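PDB 1VYD: cytochrome c2 from Rhodobacter capsulatus, which carries electrons on a covalently bound heme c, donating them to the oxidized bacteriochlorophyll in bacterial photophosphorylation, and may also serve the respiratory chain. Local coordinates for residues K77-F82 against T94-K99. The protein carries 1 engineered substitution. Sequence-based numbering, arbitrary orientation.
Engineered in segment 94-99: Glu95 (natural residue Gly). With HEM (protoporphyrin IX containing Fe), chain C.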
ATOM      1  N   LYS A  77      -7.919  -4.207   3.659  1.00 37.03           N
ATOM      2  CA  LYS A  77      -9.275  -4.631   3.977  1.00 38.17           C
ATOM      3  C   LYS A  77     -10.102  -3.419   4.390  1.00 37.25           C
ATOM      4  O   LYS A  77     -11.316  -3.392   4.101  1.00 37.41           O
ATOM      5  CB  LYS A  77      -9.414  -5.620   5.139  1.00 41.45           C
ATOM      6  CG  LYS A  77      -8.968  -7.020   4.869  1.00 42.78           C
ATOM      7  CD  LYS A  77      -8.319  -7.647   6.099  1.00 47.45           C
ATOM      8  CE  LYS A  77      -8.289  -9.163   5.917  1.00 50.69           C
ATOM      9  NZ  LYS A  77      -6.884  -9.710   5.950  1.00 54.23           N
ATOM     10  N   ASP A  78      -9.479  -2.438   5.044  1.00 36.70           N
ATOM     11  CA  ASP A  78     -10.305  -1.254   5.377  1.00 37.70           C
ATOM     12  C   ASP A  78      -9.367  -0.147   5.790  1.00 37.50           C
ATOM     13  O   ASP A  78      -8.947  -0.071   6.954  1.00 40.84           O
ATOM     14  CB  ASP A  78     -11.296  -1.603   6.499  1.00 40.61           C
ATOM     15  CG  ASP A  78     -12.293  -0.520   6.749  1.00 43.84           C
ATOM     16  OD1 ASP A  78     -13.407  -0.966   7.089  1.00 48.08           O
ATOM     17  OD2 ASP A  78     -12.159   0.719   6.583  1.00 47.36           O
ATOM     18  N   PRO A  79      -8.897   0.617   4.822  1.00 38.41           N
ATOM     19  CA  PRO A  79      -7.867   1.617   5.020  1.00 36.30           C
ATOM     20  C   PRO A  79      -8.260   2.652   6.020  1.00 37.81           C
ATOM     21  O   PRO A  79      -7.436   3.032   6.870  1.00 40.95           O
ATOM     22  CB  PRO A  79      -7.579   2.171   3.630  1.00 38.33           C
ATOM     23  CG  PRO A  79      -8.314   1.331   2.629  1.00 39.26           C
ATOM     24  CD  PRO A  79      -9.339   0.540   3.383  1.00 39.17           C
ATOM     25  N   GLY A  80      -9.466   3.200   6.013  1.00 38.60           N
ATOM     26  CA  GLY A  80      -9.890   4.221   6.982  1.00 36.45           C
ATOM     27  C   GLY A  80      -9.985   3.588   8.357  1.00 37.66           C
ATOM     28  O   GLY A  80      -9.512   4.180   9.342  1.00 39.22           O
ATOM     29  N   ALA A  81     -10.383   2.325   8.512  1.00 37.15           N
ATOM     30  CA  ALA A  81     -10.441   1.841   9.930  1.00 38.22           C
ATOM     31  C   ALA A  81      -9.039   1.652  10.462  1.00 40.29           C
ATOM     32  O   ALA A  81      -8.646   1.867  11.610  1.00 43.13           O
ATOM     33  CB  ALA A  81     -11.193   0.508   9.998  1.00 37.08           C
ATOM     34  N   PHE A  82      -8.115   1.190   9.582  1.00 38.60           N
ATOM     35  CA  PHE A  82      -6.741   0.986   9.977  1.00 35.83           C
ATOM     36  C   PHE A  82      -6.166   2.283  10.528  1.00 34.94           C
ATOM     37  O   PHE A  82      -5.518   2.291  11.572  1.00 32.94           O
ATOM     38  CB  PHE A  82      -5.949   0.556   8.747  1.00 35.91           C
ATOM     39  CG  PHE A  82      -4.499   0.248   9.066  1.00 34.66           C
ATOM     40  CD1 PHE A  82      -4.183  -1.000   9.567  1.00 33.97           C
ATOM     41  CD2 PHE A  82      -3.516   1.179   8.847  1.00 32.23           C
ATOM     42  CE1 PHE A  82      -2.867  -1.304   9.847  1.00 32.88           C
ATOM     43  CE2 PHE A  82      -2.197   0.890   9.135  1.00 31.03           C
ATOM     44  CZ  PHE A  82      -1.880  -0.340   9.621  1.00 31.94           C
ATOM     45  N   THR A  94      -8.663   8.667   4.846  1.00 42.54           N
ATOM     46  CA  THR A  94      -7.874   8.098   3.793  1.00 42.49           C
ATOM     47  C   THR A  94      -8.390   8.455   2.395  1.00 41.76           C
ATOM     48  O   THR A  94      -9.584   8.517   2.157  1.00 40.09           O
ATOM     49  CB  THR A  94      -7.881   6.541   3.886  1.00 43.65           C
ATOM     50  OG1 THR A  94      -7.280   6.010   2.687  1.00 44.09           O
ATOM     51  CG2 THR A  94      -9.341   6.144   3.892  1.00 44.19           C
ATOM     52  N   GLU A  95      -7.490   8.587   1.421  1.00 41.31           N
ATOM     53  CA  GLU A  95      -7.865   8.891   0.053  1.00 42.04           C
ATOM     54  C   GLU A  95      -8.055   7.582  -0.711  1.00 40.64           C
ATOM     55  O   GLU A  95      -8.357   7.590  -1.906  1.00 42.77           O
ATOM     56  CB  GLU A  95      -6.853   9.658  -0.766  1.00 44.77           C
ATOM     57  CG  GLU A  95      -6.667  11.101  -0.445  1.00 51.73           C
ATOM     58  CD  GLU A  95      -7.700  12.008  -1.089  1.00 54.93           C
ATOM     59  OE1 GLU A  95      -8.912  11.704  -1.026  1.00 55.22           O
ATOM     60  OE2 GLU A  95      -7.259  13.049  -1.651  1.00 57.84           O
ATOM     61  N   MET A  96      -7.575   6.496  -0.149  1.00 40.19           N
ATOM     62  CA  MET A  96      -7.648   5.225  -0.895  1.00 39.48           C
ATOM     63  C   MET A  96      -9.083   4.725  -0.683  1.00 40.86           C
ATOM     64  O   MET A  96      -9.384   4.212   0.360  1.00 38.36           O
ATOM     65  CB  MET A  96      -6.590   4.273  -0.391  1.00 34.77           C
ATOM     66  CG  MET A  96      -6.862   2.866  -1.009  1.00 32.29           C
ATOM     67  SD  MET A  96      -5.367   1.936  -0.644  1.00 30.98           S
ATOM     68  CE  MET A  96      -6.056   0.286  -0.526  1.00 31.56           C
ATOM     69  N   ALA A  97      -9.998   4.958  -1.605  1.00 45.68           N
ATOM     70  CA  ALA A  97     -11.383   4.500  -1.383  1.00 48.93           C
ATOM     71  C   ALA A  97     -11.634   3.208  -2.176  1.00 48.14           C
ATOM     72  O   ALA A  97     -12.174   3.182  -3.296  1.00 50.24           O
ATOM     73  CB  ALA A  97     -12.396   5.536  -1.860  1.00 50.01           C
ATOM     74  N   PHE A  98     -11.223   2.125  -1.543  1.00 43.67           N
ATOM     75  CA  PHE A  98     -11.347   0.792  -2.080  1.00 38.39           C
ATOM     76  C   PHE A  98     -10.950  -0.096  -0.880  1.00 38.25           C
ATOM     77  O   PHE A  98      -9.953   0.246  -0.240  1.00 33.98           O
ATOM     78  CB  PHE A  98     -10.338   0.473  -3.205  1.00 36.77           C
ATOM     79  CG  PHE A  98     -10.468  -0.971  -3.564  1.00 34.31           C
ATOM     80  CD1 PHE A  98     -11.644  -1.392  -4.176  1.00 33.29           C
ATOM     81  CD2 PHE A  98      -9.510  -1.894  -3.255  1.00 33.95           C
ATOM     82  CE1 PHE A  98     -11.802  -2.706  -4.529  1.00 34.71           C
ATOM     83  CE2 PHE A  98      -9.638  -3.213  -3.614  1.00 33.85           C
ATOM     84  CZ  PHE A  98     -10.794  -3.632  -4.248  1.00 34.83           C
ATOM     85  N   LYS A  99     -11.798  -1.097  -0.673  1.00 38.35           N
ATOM     86  CA  LYS A  99     -11.574  -2.028   0.424  1.00 39.62           C
ATOM     87  C   LYS A  99     -11.504  -3.386  -0.265  1.00 39.61           C
ATOM     88  O   LYS A  99     -12.398  -3.670  -1.112  1.00 42.33           O
ATOM     89  CB  LYS A  99     -12.701  -1.971   1.448  1.00 42.99           C
ATOM     90  CG  LYS A  99     -13.396  -0.671   1.762  1.00 45.57           C
ATOM     91  CD  LYS A  99     -14.496  -0.697   2.838  1.00 51.17           C
ATOM     92  CE  LYS A  99     -15.839  -0.044   2.459  1.00 56.34           C
ATOM     93  NZ  LYS A  99     -17.063  -0.616   3.170  1.00 56.66           N
TER
HETATM   94  CHA HEM C1117      -2.081   4.231  -0.624  1.00 25.42           C
HETATM   95  CHB HEM C1117      -1.840  -0.586  -1.318  1.00 23.55           C
HETATM   96  CHC HEM C1117      -5.826  -0.341  -4.115  1.00 22.83           C
HETATM   97  CHD HEM C1117      -5.513   4.524  -4.078  1.00 23.53           C
HETATM   98  C1A HEM C1117      -1.745   2.885  -0.527  1.00 23.79           C
HETATM   99  C2A HEM C1117      -0.687   2.330   0.293  1.00 24.74           C
HETATM  100  C3A HEM C1117      -0.663   1.031   0.094  1.00 23.13           C
HETATM  101  C4A HEM C1117      -1.692   0.710  -0.847  1.00 23.40           C
HETATM  102  CMA HEM C1117       0.200  -0.139   0.625  1.00 27.42           C
HETATM  103  CAA HEM C1117       0.220   3.219   1.213  1.00 23.06           C
HETATM  104  CBA HEM C1117       1.444   3.638   0.431  1.00 23.66           C
HETATM  105  CGA HEM C1117       2.481   4.510   1.106  1.00 25.21           C
HETATM  106  O1A HEM C1117       2.355   4.820   2.326  1.00 26.00           O
HETATM  107  O2A HEM C1117       3.325   4.975   0.303  1.00 23.17           O
HETATM  108  C1B HEM C1117      -2.911  -0.870  -2.143  1.00 21.50           C
HETATM  109  C2B HEM C1117      -3.263  -2.216  -2.521  1.00 23.67           C
HETATM  110  C3B HEM C1117      -4.383  -2.119  -3.249  1.00 23.50           C
HETATM  111  C4B HEM C1117      -4.726  -0.743  -3.408  1.00 22.22           C
HETATM  112  CMB HEM C1117      -2.435  -3.492  -2.141  1.00 21.52           C
HETATM  113  CAB HEM C1117      -5.274  -3.252  -3.817  1.00 23.40           C
HETATM  114  CBB HEM C1117      -5.698  -4.258  -2.964  1.00 24.22           C
HETATM  115  C1C HEM C1117      -6.058   1.012  -4.337  1.00 24.27           C
HETATM  116  C2C HEM C1117      -7.085   1.517  -5.237  1.00 22.05           C
HETATM  117  C3C HEM C1117      -7.017   2.833  -5.206  1.00 24.33           C
HETATM  118  C4C HEM C1117      -5.937   3.220  -4.316  1.00 25.14           C
HETATM  119  CMC HEM C1117      -7.983   0.566  -6.049  1.00 21.81           C
HETATM  120  CAC HEM C1117      -7.932   3.893  -5.856  1.00 28.10           C
HETATM  121  CBC HEM C1117      -9.274   3.704  -6.078  1.00 29.21           C
HETATM  122  C1D HEM C1117      -4.525   4.850  -3.166  1.00 22.26           C
HETATM  123  C2D HEM C1117      -4.265   6.188  -2.704  1.00 21.39           C
HETATM  124  C3D HEM C1117      -3.316   6.105  -1.753  1.00 22.27           C
HETATM  125  C4D HEM C1117      -3.003   4.711  -1.545  1.00 25.18           C
HETATM  126  CMD HEM C1117      -4.958   7.424  -3.298  1.00 21.32           C
HETATM  127  CAD HEM C1117      -2.710   7.207  -0.888  1.00 24.71           C
HETATM  128  CBD HEM C1117      -3.512   7.200   0.464  1.00 27.00           C
HETATM  129  CGD HEM C1117      -3.651   8.521   1.167  1.00 30.22           C
HETATM  130  O1D HEM C1117      -4.511   8.491   2.082  1.00 32.31           O
HETATM  131  O2D HEM C1117      -3.086   9.576   0.741  1.00 30.83           O
HETATM  132  NA  HEM C1117      -2.332   1.872  -1.209  1.00 22.97           N
HETATM  133  NB  HEM C1117      -3.773   0.008  -2.726  1.00 21.55           N
HETATM  134  NC  HEM C1117      -5.376   2.069  -3.774  1.00 24.22           N
HETATM  135  ND  HEM C1117      -3.768   3.948  -2.425  1.00 22.25           N
HETATM  136 FE   HEM C1117      -3.823   1.983  -2.523  1.00 25.71          FE
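Pro79 and Gly80, in the first turn of helix 79-87, pack by van der Waals contact, with no hydrogen bond across, against the loop that carries the methionine ligand of the heme. The proline ring illustrates how a compact apolar group can lie against a ligand-bearing loop: its CG meets the carbonyl Phe98 O at 3.5 Å and the methyl Met96 CE at 4.0 Å, while its CB faces the hydroxyl OG1 of Thr94. At one end the backbone carbonyl Lys77 O touches Lys99 CB at 3.3 Å; at the other, the methyl CG2 of Thr94 rests 3.6 Å from Gly80 N. With OG1 anti to its backbone N (chi1 170°), Thr94 turns its hydroxyl back to accept from Met96 N at 2.9 Å, closing an ST turn. This is the methionine loop of the class I cytochrome c fold: Met96 SD binds the heme iron at 2.4 Å, and His17 is the other axial ligand. Just before Met96, Glu95, engineered in place of glycine, donates its backbone N-H to heme O1D in a nearly straight bond (N to O1D 3.1 Å, 173°). An alanine at Thr94 would probably leave Met96 N without its acceptor and open a gap beside Gly80 where the methyl sat, giving the ligand loop more freedom to move. On the helix side, Asp78 is the N-cap, its OD2 taking the N-H of Ala81 from above the carboxylate plane. Further along the loop, Phe98 sets CB 3.7 Å from the heme methyl CMC, and Tyr75 and Val76 of helix 69-77 touch the Met96 side chain.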